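Local structure of pheromone cOB1/lipoprotein, YaeC family (Enterococcus faecalis, 4EF1) at residues L6-S11 with V31-T36; D74-G79 with V207-E212; G79-E84 with K222-K227; Q97-G102 with K148-N153; I127-G132 with D141-N146. The protein probably binds methionine at the cell surface as the lipoprotein component of an uptake system, and is also the precursor of the peptide pheromone cOB1. One frame throughout, in Å; residues are numbered along the deposited sequence.

In the fold
Contacts 1, 2 and 3 all reach the six-stranded sheet that carries strands 4-10 and 75-83, whereas contacts 4 and 5 lie far off, the centres of contacts 1 and 4 being about 42 Å apart on opposite sides of the chain's centre. Contacts 1 to 4 are partly buried; contact 5 is a surface hairpin with lysine and aspartate on it. Contacts 2 and 3 share Gly79 and follow one strand, first against a neighbouring strand, then against a helix and down to the ligand. Contact 1 is mostly backbone ladder over buried aliphatics. Contact 4 relies on lysine ammonium groups gripping carbonyls, and touches contact 5 where Phe152 CE2 packs 3.5 Å from Ile143 CD1.

Contact 1 of 5, residues L6-S11 with V31-T36; sequences LKVGAS and VKLEVT
A right-handed beta-alpha-beta unit, strand 4-10, helix 12-28 and strand 31-37, is closed here by direct pairing of its two parallel strands. Five backbone bonds form the ladder. The shortest, Val8 N to Glu34 O at 2.7 Å, is nearly straight (172° at the hydrogen) and runs almost along the C=O axis; Glu34 N returns to Leu6 O at 2.9 Å in the carbonyl plane. The pairs Leu6-Leu33 and Val8-Val35 put their side chains on one face, which helices 12-28 and 215-225 cover, as expected of a periplasmic-binding-protein-like alpha/beta lobe. On that face Leu33 swings CG anti to its backbone N (chi1 -174°), so that the side chain crosses Val8 obliquely, with Leu33 CD1 3.6 Å from Val8 CG2. Lys7 and Glu34 occupy the other face side by side, Lys7 CE lying 3.3 Å from Glu34 OE1. The ammonium stays 4.4 Å from that oxygen (Lys7 NZ to Glu34 OE1), while Lys32 NZ takes the anti lone pair of Glu34 OE2 in a 2.7 Å salt bridge.

Contact 2 of 5, residues D74-G79 with V207-E212; sequences DFVNAG and VRKEDE
Val76 and Val207 cross obliquely on one face of an antiparallel strand pair, their CG2 methyls 3.5 Å apart. Strands 75-83 and 203-208 are neighbours in the mixed sheet, and these valines form a hydrogen-bonded pair: Val76 N reaches Val207 O at 2.8 Å, nearly along the C=O axis, and Val207 N returns to Val76 O at 3.1 Å. In both, CG2 occupies the crowded position between backbone N and carbonyl carbon. Glu212 meets Val76 at about a right angle, laying its CB 3.8 Å from Val76 CG2. Phe75 and Arg208, the adjacent non-hydrogen-bonded pair, diverge: the phenyl group packs against helix 43-50, and Arg208 NH1 bonds to Leu48 O of that helix, while Arg208 NE donates to Glu210 OE2 within the guanidinium plane. Past this pair the 207-212 segment turns into a short 3-10 stretch at 209-210, and Lys209 N still bonds to Asp74 O at 2.9 Å. Asp74 crosses Lys209 obliquely, touching its aliphatic part, with Asp74 OD1 3.4 Å from Lys209 CB. The ammonium curls instead to Glu212, Lys209 NZ meeting Glu212 OE1 at 2.9 Å from above the carboxylate plane.

Contact 3 of 5, residues G79-E84 with K222-K227; sequences GAIHLE and KVLRSK. With MSE (selenomethionine), chain C.
Strand 79-83 passes the C-terminal part of helix 215-225 with Ile81 and Arg225 as the closest pair, 6.4 Å between their CA atoms, and a classic beta bulge sets Ile81 and His82 both opposite Asn203. This is strand-to-helix packing in a periplasmic-binding-protein-like lobe, continuing into the ligand pocket. Arg225, extended from CG to NE, grips Ala80 O side-on with two nitrogens: Arg225 NE lies 2.9 Å from Ala80 O nearly along the C=O axis, and Arg225 NH2 sits 2.8 Å from Ala80 O on a lone pair. The carbonyl oxygen lies in the guanidinium plane. Ile81 crosses Leu224 at about a right angle, its CG2 3.9 Å from Leu224 CB, and a water donates to both Ile81 O and Leu224 O. Farther along, His82 ND1 bonds to Tyr57 OH, and His82 NE2 donates to the anti lone pair of Glu84 OE2 at 2.9 Å, probably favouring a charged carboxylate. The other oxygen, Glu84 OE1, accepts from the selenomethionine N at 2.8 Å.

Contact 4 of 5, residues Q97-G102 with K148-N153; sequences QEIPDG and KKLKFN
The 97-102 loop has no regular secondary structure, and it runs past the residues leading into strand 151-156, coming closest at Asp101-Lys148, with CA atoms 4.4 Å apart. One backbone bond ties them: Gly102 N to Lys148 O, 2.8 Å long, 160° at the hydrogen and nearly along the C=O axis. Gly102 has a positive phi of 75°, and its CA also approaches Lys149 O at 3.3 Å in a CA-H...O contact. Side-chain ammonium groups do most of the remaining work. Lys148 runs extended to CE, and its last torsion (chi4 -65°) turns NZ aside, between two carbonyls: Lys148 NZ is 2.7 Å from Ile99 O, in the carbonyl plane, and 2.9 Å from Gln97 O, well above its plane. Asp101 crosses the same chain at about a right angle, its OD1 3.6 Å from Lys148 CG; the charges stay 4.3 Å apart (Asp101 OD1 to Lys148 NZ), close enough that the carboxylate may favour the ammonium form. Lys151, also bent at its last torsion, sets NZ on a lone pair of Gly102 O at 2.7 Å. Among the apolar groups, the buried Ile99 and Leu150 cross at about a right angle, Ile99 CG2 against Leu150 CD2. Lysine tips binding loop carbonyls thus fasten the approach to strand 104-108 against its parallel neighbour 151-156, an outermost strand of the second mixed sheet.

Contact 5 of 5, residues I127-G132 with D141-N146; sequences ITLKEG and DDIDKN
Thr128 holds OG1 in the crowded position between its backbone N and carbonyl carbon (chi1 68°), which turns the hydroxyl toward the opposing strand, while Lys130, with CG anti to its carbonyl carbon (chi1 -73°), stays extended beyond CG and stretches along residues 141-143. Thr128 OG1 accepts from Lys145 N at 2.9 Å, so a side chain takes a backbone N-H that regular pairing would give to a carbonyl. The main-chain bonds run on around it: Thr128 N reaches Lys145 O at 2.9 Å and Asp144 N meets Thr128 O at 2.8 Å, both donors lying above the carbonyl planes. A water bonded to Thr128 OG1 also donates to Asp144 OD2. Toward the turn, Lys130 N bonds to Asp142 O at 2.7 Å almost exactly along the C=O axis, and Lys130 NZ ends on Asp141 O at 3.0 Å in the same head-on way. Thr128 and Lys145 lie side by side, with Thr128 OG1 3.2 Å from Lys145 CB. On the inner side Ile127 and Ile143 both pack on Leu118 of helix 114-123. Asp144 and Lys145 both face Thr128, the signature of a classic beta bulge, here in a two-stranded antiparallel hairpin at the protein surface.

Contact 1 of 5, residues L6-S11 with V31-T36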
# COMPACT_ATOMS: atom_id res chain seq x y z
N LEU A 6 21.77 -9.34 -1.67
CA LEU A 6 20.34 -9.35 -2.06
C LEU A 6 19.92 -7.89 -2.15
O LEU A 6 19.91 -7.17 -1.13
CB LEU A 6 19.46 -10.14 -1.10
CG LEU A 6 17.97 -10.30 -1.51
CD1 LEU A 6 17.80 -11.11 -2.78
CD2 LEU A 6 17.18 -10.94 -0.39
N LYS A 7 19.66 -7.43 -3.37
CA LYS A 7 19.27 -6.03 -3.60
C LYS A 7 17.76 -5.90 -3.63
O LYS A 7 17.12 -6.47 -4.54
CB LYS A 7 19.85 -5.51 -4.91
CG LYS A 7 21.30 -5.05 -4.83
CD LYS A 7 21.79 -4.48 -6.16
CE LYS A 7 23.20 -3.95 -6.03
NZ LYS A 7 23.98 -4.08 -7.29
N VAL A 8 17.19 -5.15 -2.69
CA VAL A 8 15.72 -4.99 -2.62
C VAL A 8 15.28 -3.52 -2.87
O VAL A 8 15.82 -2.58 -2.26
CB VAL A 8 15.16 -5.53 -1.30
CG1 VAL A 8 13.65 -5.55 -1.35
CG2 VAL A 8 15.70 -6.94 -1.01
N GLY A 9 14.34 -3.31 -3.79
CA GLY A 9 13.81 -1.96 -4.05
C GLY A 9 12.60 -1.76 -3.16
O GLY A 9 11.80 -2.71 -2.98
N ALA A 10 12.43 -0.56 -2.62
CA ALA A 10 11.36 -0.31 -1.63
C ALA A 10 10.89 1.13 -1.58
O ALA A 10 11.65 2.01 -1.91
CB ALA A 10 11.86 -0.70 -0.25
N SER A 11 9.67 1.34 -1.06
CA SER A 11 9.16 2.66 -0.79
C SER A 11 9.97 3.15 0.42
O SER A 11 10.41 2.29 1.21
CB SER A 11 7.69 2.63 -0.44
OG SER A 11 6.85 2.21 -1.53
N VAL A 31 23.55 -13.17 4.48
CA VAL A 31 22.99 -12.34 3.40
C VAL A 31 23.37 -10.88 3.63
O VAL A 31 23.16 -10.37 4.71
CB VAL A 31 21.45 -12.49 3.33
CG1 VAL A 31 20.83 -11.50 2.35
CG2 VAL A 31 21.06 -13.91 2.96
N LYS A 32 23.94 -10.23 2.61
CA LYS A 32 24.18 -8.79 2.62
C LYS A 32 23.00 -8.10 1.91
O LYS A 32 22.89 -8.09 0.66
CB LYS A 32 25.49 -8.43 1.95
CG LYS A 32 25.82 -6.94 1.97
CD LYS A 32 27.17 -6.63 1.31
CE LYS A 32 27.59 -5.18 1.53
NZ LYS A 32 26.53 -4.20 1.14
N LEU A 33 22.11 -7.56 2.71
CA LEU A 33 20.93 -6.88 2.23
C LEU A 33 21.30 -5.46 1.78
O LEU A 33 22.01 -4.73 2.48
CB LEU A 33 19.87 -6.89 3.33
CG LEU A 33 18.52 -6.36 3.00
CD1 LEU A 33 17.92 -7.19 1.87
CD2 LEU A 33 17.69 -6.44 4.25
N GLU A 34 20.87 -5.09 0.57
CA GLU A 34 21.09 -3.75 0.03
C GLU A 34 19.76 -3.20 -0.44
O GLU A 34 18.94 -3.92 -1.00
CB GLU A 34 22.13 -3.79 -1.09
CG GLU A 34 23.50 -4.25 -0.61
CD GLU A 34 24.58 -4.27 -1.70
OE1 GLU A 34 24.26 -3.97 -2.88
OE2 GLU A 34 25.73 -4.61 -1.36
N VAL A 35 19.52 -1.92 -0.16
CA VAL A 35 18.22 -1.32 -0.38
C VAL A 35 18.33 -0.16 -1.38
O VAL A 35 19.24 0.67 -1.28
CB VAL A 35 17.65 -0.78 0.94
CG1 VAL A 35 16.29 -0.15 0.72
CG2 VAL A 35 17.57 -1.88 1.95
N THR A 36 17.40 -0.12 -2.34
CA THR A 36 17.29 1.01 -3.31
C THR A 36 15.90 1.57 -3.04
O THR A 36 14.97 0.80 -2.99
CB THR A 36 17.42 0.54 -4.75
OG1 THR A 36 18.73 -0.01 -4.92
CG2 THR A 36 17.25 1.70 -5.75

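Contact 2 of 5, residues D74-G79 with V207-E212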
# COMPACT_ATOMS: atom_id res chain seq x y z
N ASP A 74 7.02 -11.15 -15.80
CA ASP A 74 7.13 -12.55 -15.40
C ASP A 74 7.67 -12.59 -13.95
O ASP A 74 8.83 -12.92 -13.71
CB ASP A 74 8.03 -13.28 -16.42
CG ASP A 74 8.13 -14.77 -16.18
OD1 ASP A 74 7.20 -15.36 -15.59
OD2 ASP A 74 9.18 -15.36 -16.59
N PHE A 75 6.81 -12.23 -13.00
CA PHE A 75 7.14 -12.15 -11.58
C PHE A 75 6.32 -13.14 -10.75
O PHE A 75 5.34 -13.70 -11.22
CB PHE A 75 6.79 -10.78 -11.02
CG PHE A 75 7.49 -9.61 -11.65
CD1 PHE A 75 8.67 -9.73 -12.40
CD2 PHE A 75 7.00 -8.33 -11.39
CE1 PHE A 75 9.30 -8.60 -12.93
CE2 PHE A 75 7.61 -7.21 -11.94
CZ PHE A 75 8.76 -7.34 -12.69
N VAL A 76 6.73 -13.31 -9.50
CA VAL A 76 6.00 -14.13 -8.53
C VAL A 76 5.97 -13.41 -7.15
O VAL A 76 6.76 -12.58 -6.82
CB VAL A 76 6.57 -15.58 -8.37
CG1 VAL A 76 6.39 -16.40 -9.62
CG2 VAL A 76 8.04 -15.56 -7.95
N ASN A 77 4.95 -13.74 -6.39
CA ASN A 77 4.77 -13.27 -5.03
C ASN A 77 5.54 -14.16 -4.07
O ASN A 77 5.15 -15.32 -3.85
CB ASN A 77 3.27 -13.29 -4.73
CG ASN A 77 2.93 -12.91 -3.33
OD1 ASN A 77 3.79 -12.53 -2.50
ND2 ASN A 77 1.63 -12.96 -3.06
N ALA A 78 6.58 -13.60 -3.46
CA ALA A 78 7.39 -14.34 -2.47
C ALA A 78 6.80 -14.34 -1.04
O ALA A 78 7.34 -15.03 -0.16
CB ALA A 78 8.80 -13.79 -2.43
N GLY A 79 5.79 -13.54 -0.77
CA GLY A 79 5.09 -13.61 0.52
C GLY A 79 4.67 -12.24 1.03
O GLY A 79 5.37 -11.27 0.86
N VAL A 207 9.52 -11.09 -6.73
CA VAL A 207 10.77 -11.43 -7.44
C VAL A 207 10.44 -11.90 -8.83
O VAL A 207 9.28 -12.17 -9.13
CB VAL A 207 11.58 -12.55 -6.68
CG1 VAL A 207 12.01 -12.04 -5.30
CG2 VAL A 207 10.81 -13.88 -6.58
N ARG A 208 11.47 -12.04 -9.69
CA ARG A 208 11.27 -12.59 -11.02
C ARG A 208 11.00 -14.09 -10.86
O ARG A 208 11.50 -14.72 -9.90
CB ARG A 208 12.51 -12.36 -11.92
CG ARG A 208 12.77 -10.91 -12.30
CD ARG A 208 13.91 -10.73 -13.32
NE ARG A 208 15.18 -11.23 -12.79
CZ ARG A 208 15.94 -10.61 -11.89
NH1 ARG A 208 15.66 -9.41 -11.43
NH2 ARG A 208 17.07 -11.18 -11.49
N LYS A 209 10.23 -14.65 -11.78
CA LYS A 209 9.84 -16.06 -11.69
C LYS A 209 11.02 -17.02 -11.55
O LYS A 209 10.96 -17.93 -10.74
CB LYS A 209 8.94 -16.49 -12.86
CG LYS A 209 8.56 -17.98 -12.78
CD LYS A 209 7.26 -18.34 -13.46
CE LYS A 209 6.84 -19.77 -13.10
NZ LYS A 209 6.61 -19.92 -11.63
N GLU A 210 12.11 -16.79 -12.27
CA GLU A 210 13.30 -17.65 -12.15
C GLU A 210 13.92 -17.72 -10.73
O GLU A 210 14.66 -18.65 -10.42
CB GLU A 210 14.37 -17.26 -13.19
CG GLU A 210 14.97 -15.86 -13.04
CD GLU A 210 14.33 -14.81 -13.92
OE1 GLU A 210 13.15 -14.96 -14.35
OE2 GLU A 210 15.04 -13.84 -14.25
N ASP A 211 13.66 -16.70 -9.91
CA ASP A 211 14.09 -16.65 -8.52
C ASP A 211 13.02 -17.05 -7.48
O ASP A 211 13.16 -16.76 -6.27
CB ASP A 211 14.61 -15.26 -8.21
CG ASP A 211 15.92 -14.94 -8.95
OD1 ASP A 211 16.66 -15.88 -9.31
OD2 ASP A 211 16.22 -13.76 -9.11
N GLU A 212 11.95 -17.72 -7.93
CA GLU A 212 10.83 -18.14 -7.07
C GLU A 212 11.29 -19.00 -5.89
O GLU A 212 10.78 -18.85 -4.79
CB GLU A 212 9.84 -18.93 -7.91
CG GLU A 212 8.55 -19.36 -7.26
CD GLU A 212 7.63 -20.05 -8.25
OE1 GLU A 212 8.11 -20.57 -9.27
OE2 GLU A 212 6.43 -20.07 -8.01

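Contact 3 of 5, residues G79-E84 with K222-K227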
# COMPACT_ATOMS: atom_id res chain seq x y z
N GLY A 79 5.79 -13.54 -0.77
CA GLY A 79 5.09 -13.61 0.52
C GLY A 79 4.67 -12.24 1.03
O GLY A 79 5.37 -11.27 0.86
N ALA A 80 3.50 -12.19 1.68
CA ALA A 80 2.99 -10.96 2.29
C ALA A 80 3.77 -10.70 3.58
O ALA A 80 4.03 -11.63 4.38
CB ALA A 80 1.53 -11.11 2.63
N ILE A 81 4.05 -9.43 3.83
CA ILE A 81 4.79 -8.99 5.01
C ILE A 81 3.98 -8.11 5.97
O ILE A 81 4.05 -8.27 7.17
CB ILE A 81 6.04 -8.26 4.59
CG1 ILE A 81 6.88 -9.07 3.64
CG2 ILE A 81 6.86 -7.86 5.82
CD1 ILE A 81 7.33 -10.45 4.10
N HIS A 82 3.19 -7.19 5.43
CA HIS A 82 2.41 -6.25 6.25
C HIS A 82 1.26 -5.59 5.54
O HIS A 82 1.26 -5.51 4.34
CB HIS A 82 3.32 -5.16 6.81
CG HIS A 82 3.68 -4.08 5.81
ND1 HIS A 82 4.81 -4.10 5.09
CD2 HIS A 82 3.04 -2.89 5.48
CE1 HIS A 82 4.90 -3.01 4.36
NE2 HIS A 82 3.79 -2.27 4.58
N LEU A 83 0.33 -5.04 6.33
CA LEU A 83 -0.86 -4.29 5.87
C LEU A 83 -0.71 -2.81 6.23
O LEU A 83 -0.08 -2.44 7.28
CB LEU A 83 -2.12 -4.79 6.60
CG LEU A 83 -2.39 -6.28 6.78
CD1 LEU A 83 -3.71 -6.56 7.48
CD2 LEU A 83 -2.32 -6.98 5.43
N GLU A 84 -1.30 -1.96 5.39
CA GLU A 84 -1.36 -0.51 5.62
C GLU A 84 -2.83 -0.04 5.45
O GLU A 84 -3.20 0.42 4.35
CB GLU A 84 -0.51 0.21 4.57
CG GLU A 84 0.95 -0.05 4.69
CD GLU A 84 1.77 0.72 3.67
OE1 GLU A 84 1.26 1.67 2.95
OE2 GLU A 84 2.94 0.34 3.59
N LYS A 222 11.34 -14.74 6.05
CA LYS A 222 11.21 -15.31 7.37
C LYS A 222 11.64 -14.27 8.42
O LYS A 222 10.97 -14.15 9.44
CB LYS A 222 12.04 -16.58 7.55
CG LYS A 222 11.84 -17.27 8.92
CD LYS A 222 12.72 -18.49 9.06
CE LYS A 222 12.51 -19.24 10.34
NZ LYS A 222 13.31 -20.49 10.42
N VAL A 223 12.73 -13.55 8.15
CA VAL A 223 13.26 -12.54 9.12
C VAL A 223 12.25 -11.41 9.24
O VAL A 223 11.87 -11.01 10.37
CB VAL A 223 14.65 -12.04 8.72
CG1 VAL A 223 15.00 -10.76 9.49
CG2 VAL A 223 15.69 -13.12 8.91
N LEU A 224 11.70 -10.98 8.11
CA LEU A 224 10.67 -9.94 8.11
C LEU A 224 9.37 -10.31 8.86
O LEU A 224 8.71 -9.42 9.41
CB LEU A 224 10.33 -9.51 6.68
CG LEU A 224 11.35 -8.69 5.93
CD1 LEU A 224 10.89 -8.56 4.49
CD2 LEU A 224 11.58 -7.33 6.63
N ARG A 225 9.04 -11.60 8.92
CA ARG A 225 7.89 -12.09 9.69
C ARG A 225 8.22 -12.54 11.10
O ARG A 225 7.30 -12.90 11.88
CB ARG A 225 7.24 -13.27 8.95
CG ARG A 225 6.64 -12.88 7.62
CD ARG A 225 6.22 -14.12 6.89
NE ARG A 225 5.33 -13.84 5.78
CZ ARG A 225 4.97 -14.74 4.85
NH1 ARG A 225 5.43 -15.99 4.85
NH2 ARG A 225 4.12 -14.38 3.89
N SER A 226 9.50 -12.55 11.49
CA SER A 226 9.86 -13.05 12.83
C SER A 226 9.27 -12.16 13.92
O SER A 226 9.12 -10.96 13.68
CB SER A 226 11.38 -13.14 13.01
OG SER A 226 11.96 -11.84 12.94
N LYS A 227 8.96 -12.74 15.07
CA LYS A 227 8.27 -12.06 16.15
C LYS A 227 8.98 -10.76 16.56
O LYS A 227 8.32 -9.75 16.72
CB LYS A 227 8.11 -12.98 17.38
CG LYS A 227 7.43 -12.36 18.60
CD LYS A 227 7.52 -13.25 19.82
CE LYS A 227 6.84 -12.62 21.06
NZ LYS A 227 5.41 -12.28 20.88
N MSE C . 2.04 0.67 0.49
CA MSE C . 0.80 0.79 -0.37
C MSE C . -0.48 0.34 0.34
O MSE C . -0.47 -0.70 1.02
OXT MSE C . -1.56 0.98 0.19
CB MSE C . 0.95 0.06 -1.71
CG MSE C . -0.18 0.28 -2.71
SE MSE C . 0.00 -0.91 -4.21
CE MSE C . 1.63 -0.14 -5.06
O HOH W 1 6.04 -9.01 9.31

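Contact 4 of 5, residues Q97-G102 with K148-N153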
# COMPACT_ATOMS: atom_id res chain seq x y z
N GLN A 97 -19.44 12.53 7.87
CA GLN A 97 -20.84 13.02 7.95
C GLN A 97 -21.00 14.53 7.73
O GLN A 97 -22.06 14.99 7.27
CB GLN A 97 -21.50 12.61 9.29
CG GLN A 97 -21.54 11.11 9.57
CD GLN A 97 -22.21 10.27 8.47
OE1 GLN A 97 -23.26 10.65 7.93
NE2 GLN A 97 -21.62 9.12 8.15
N GLU A 98 -19.94 15.28 8.02
CA GLU A 98 -19.86 16.74 7.79
C GLU A 98 -19.68 17.13 6.34
O GLU A 98 -19.93 18.27 6.00
CB GLU A 98 -18.65 17.36 8.54
CG GLU A 98 -18.82 17.53 10.04
CD GLU A 98 -17.52 17.94 10.73
OE1 GLU A 98 -16.48 18.12 10.05
OE2 GLU A 98 -17.53 18.11 11.96
N ILE A 99 -19.22 16.21 5.49
CA ILE A 99 -18.98 16.50 4.06
C ILE A 99 -20.28 16.95 3.33
O ILE A 99 -21.31 16.27 3.42
CB ILE A 99 -18.30 15.28 3.36
CG1 ILE A 99 -16.85 15.15 3.83
CG2 ILE A 99 -18.30 15.38 1.86
CD1 ILE A 99 -16.15 13.87 3.39
N PRO A 100 -20.23 18.12 2.65
CA PRO A 100 -21.40 18.59 1.93
C PRO A 100 -21.80 17.69 0.79
O PRO A 100 -20.95 17.03 0.19
CB PRO A 100 -20.96 19.96 1.40
CG PRO A 100 -19.89 20.41 2.35
CD PRO A 100 -19.18 19.16 2.76
N ASP A 101 -23.08 17.69 0.46
CA ASP A 101 -23.55 16.95 -0.69
C ASP A 101 -22.82 17.46 -1.95
O ASP A 101 -22.50 18.65 -2.06
CB ASP A 101 -25.05 17.07 -0.91
CG ASP A 101 -25.89 16.31 0.12
OD1 ASP A 101 -25.33 15.79 1.14
OD2 ASP A 101 -27.12 16.24 -0.12
N GLY A 102 -22.54 16.56 -2.86
CA GLY A 102 -21.86 16.92 -4.09
C GLY A 102 -20.39 17.21 -3.99
O GLY A 102 -19.79 17.66 -4.97
N LYS A 148 -24.84 11.27 -0.13
CA LYS A 148 -24.36 12.65 -0.26
C LYS A 148 -24.07 13.06 -1.72
O LYS A 148 -23.56 14.13 -1.95
CB LYS A 148 -23.11 12.86 0.64
CG LYS A 148 -23.43 12.88 2.11
CD LYS A 148 -22.14 13.07 2.92
CE LYS A 148 -22.45 13.37 4.36
NZ LYS A 148 -23.15 14.66 4.61
N LYS A 149 -24.40 12.20 -2.69
CA LYS A 149 -24.14 12.45 -4.10
C LYS A 149 -22.68 12.86 -4.32
O LYS A 149 -22.38 13.81 -5.02
CB LYS A 149 -25.13 13.48 -4.68
CG LYS A 149 -26.59 13.00 -4.57
CD LYS A 149 -27.60 14.12 -4.32
CE LYS A 149 -29.07 13.70 -4.43
NZ LYS A 149 -29.95 14.62 -3.64
N LEU A 150 -21.78 12.09 -3.73
CA LEU A 150 -20.38 12.33 -3.83
C LEU A 150 -19.87 12.13 -5.25
O LEU A 150 -20.37 11.28 -6.02
CB LEU A 150 -19.61 11.48 -2.82
CG LEU A 150 -19.85 11.71 -1.35
CD1 LEU A 150 -19.04 10.71 -0.52
CD2 LEU A 150 -19.51 13.15 -0.95
N LYS A 151 -18.93 12.99 -5.61
CA LYS A 151 -18.22 12.91 -6.86
C LYS A 151 -16.86 12.35 -6.57
O LYS A 151 -16.29 12.48 -5.44
CB LYS A 151 -18.10 14.29 -7.51
CG LYS A 151 -19.42 14.96 -7.88
CD LYS A 151 -19.19 16.43 -8.28
CE LYS A 151 -20.49 17.18 -8.45
NZ LYS A 151 -21.24 17.36 -7.18
N PHE A 152 -16.28 11.71 -7.58
CA PHE A 152 -14.93 11.14 -7.43
C PHE A 152 -13.94 11.63 -8.51
O PHE A 152 -14.21 11.52 -9.68
CB PHE A 152 -15.01 9.61 -7.43
CG PHE A 152 -15.88 9.07 -6.33
CD1 PHE A 152 -15.32 8.77 -5.08
CD2 PHE A 152 -17.24 8.90 -6.51
CE1 PHE A 152 -16.11 8.26 -4.05
CE2 PHE A 152 -18.04 8.43 -5.48
CZ PHE A 152 -17.47 8.10 -4.25
N ASN A 153 -12.79 12.13 -8.07
CA ASN A 153 -11.70 12.44 -9.00
C ASN A 153 -10.58 11.43 -8.78
O ASN A 153 -9.99 11.36 -7.68
CB ASN A 153 -11.21 13.85 -8.79
CG ASN A 153 -10.13 14.28 -9.76
OD1 ASN A 153 -9.11 13.60 -9.92
ND2 ASN A 153 -10.33 15.41 -10.39

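Contact 5 of 5, residues I127-G132 with D141-N146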
# COMPACT_ATOMS: atom_id res chain seq x y z
N ILE A 127 -22.46 5.07 0.96
CA ILE A 127 -22.75 4.45 -0.33
C ILE A 127 -23.08 2.95 -0.19
O ILE A 127 -22.74 2.32 0.80
CB ILE A 127 -21.59 4.56 -1.35
CG1 ILE A 127 -20.36 3.73 -0.92
CG2 ILE A 127 -21.26 6.04 -1.72
CD1 ILE A 127 -19.28 3.56 -1.97
N THR A 128 -23.75 2.41 -1.20
CA THR A 128 -23.88 0.96 -1.37
C THR A 128 -23.42 0.63 -2.80
O THR A 128 -23.39 1.52 -3.65
CB THR A 128 -25.31 0.49 -1.14
OG1 THR A 128 -26.16 0.96 -2.19
CG2 THR A 128 -25.80 0.94 0.23
N LEU A 129 -23.03 -0.62 -3.04
CA LEU A 129 -22.64 -1.08 -4.39
C LEU A 129 -23.81 -1.85 -4.97
O LEU A 129 -24.63 -2.40 -4.23
CB LEU A 129 -21.37 -1.93 -4.32
CG LEU A 129 -20.19 -1.20 -3.69
CD1 LEU A 129 -18.86 -1.97 -3.74
CD2 LEU A 129 -20.02 0.17 -4.35
N LYS A 130 -23.92 -1.87 -6.30
CA LYS A 130 -25.05 -2.54 -6.97
C LYS A 130 -25.07 -4.03 -6.65
O LYS A 130 -24.03 -4.62 -6.40
CB LYS A 130 -24.98 -2.39 -8.50
CG LYS A 130 -25.32 -1.01 -9.04
CD LYS A 130 -24.99 -0.89 -10.52
CE LYS A 130 -24.99 0.56 -10.97
NZ LYS A 130 -24.37 0.70 -12.31
N GLU A 131 -26.29 -4.59 -6.65
CA GLU A 131 -26.53 -6.03 -6.54
C GLU A 131 -25.82 -6.75 -7.68
O GLU A 131 -25.97 -6.37 -8.85
CB GLU A 131 -28.03 -6.35 -6.68
CG GLU A 131 -28.82 -6.40 -5.39
CD GLU A 131 -28.75 -7.76 -4.71
OE1 GLU A 131 -27.65 -8.13 -4.24
OE2 GLU A 131 -29.79 -8.44 -4.62
N GLY A 132 -25.08 -7.78 -7.32
CA GLY A 132 -24.37 -8.60 -8.30
C GLY A 132 -23.16 -7.91 -8.88
O GLY A 132 -22.76 -8.22 -10.00
N ASP A 141 -18.47 3.22 -11.08
CA ASP A 141 -19.66 2.83 -11.80
C ASP A 141 -20.51 1.78 -11.06
O ASP A 141 -21.68 1.57 -11.43
CB ASP A 141 -19.31 2.29 -13.20
CG ASP A 141 -18.68 3.34 -14.11
OD1 ASP A 141 -18.25 4.42 -13.61
OD2 ASP A 141 -18.59 3.08 -15.33
N ASP A 142 -19.93 1.09 -10.08
CA ASP A 142 -20.66 0.06 -9.34
C ASP A 142 -21.49 0.61 -8.18
O ASP A 142 -22.25 -0.14 -7.56
CB ASP A 142 -19.73 -1.01 -8.85
CG ASP A 142 -19.08 -1.78 -9.99
OD1 ASP A 142 -19.79 -2.09 -10.99
OD2 ASP A 142 -17.89 -2.09 -9.85
N ILE A 143 -21.39 1.91 -7.93
CA ILE A 143 -22.16 2.54 -6.86
C ILE A 143 -23.63 2.51 -7.18
O ILE A 143 -24.04 2.86 -8.28
CB ILE A 143 -21.71 3.99 -6.62
CG1 ILE A 143 -20.29 4.04 -6.09
CG2 ILE A 143 -22.69 4.70 -5.68
CD1 ILE A 143 -19.76 5.46 -6.02
N ASP A 144 -24.41 2.12 -6.17
CA ASP A 144 -25.85 2.13 -6.20
C ASP A 144 -26.35 3.32 -5.35
O ASP A 144 -26.64 4.38 -5.91
CB ASP A 144 -26.37 0.77 -5.72
CG ASP A 144 -27.87 0.71 -5.60
OD1 ASP A 144 -28.57 1.57 -6.19
OD2 ASP A 144 -28.34 -0.22 -4.93
N LYS A 145 -26.47 3.17 -4.02
CA LYS A 145 -26.85 4.30 -3.16
C LYS A 145 -25.64 5.21 -3.00
O LYS A 145 -24.55 4.71 -2.84
CB LYS A 145 -27.36 3.86 -1.77
CG LYS A 145 -28.72 3.12 -1.76
CD LYS A 145 -29.88 4.09 -1.86
CE LYS A 145 -31.25 3.47 -1.76
NZ LYS A 145 -32.34 4.48 -1.99
N ASN A 146 -25.87 6.52 -3.08
CA ASN A 146 -24.85 7.59 -2.85
C ASN A 146 -25.61 8.72 -2.14
O ASN A 146 -26.13 9.65 -2.80
CB ASN A 146 -24.25 8.04 -4.18
CG ASN A 146 -23.02 8.92 -4.00
OD1 ASN A 146 -22.73 9.40 -2.89
ND2 ASN A 146 -22.26 9.10 -5.07
O HOH W 2 -27.70 -1.16 -2.26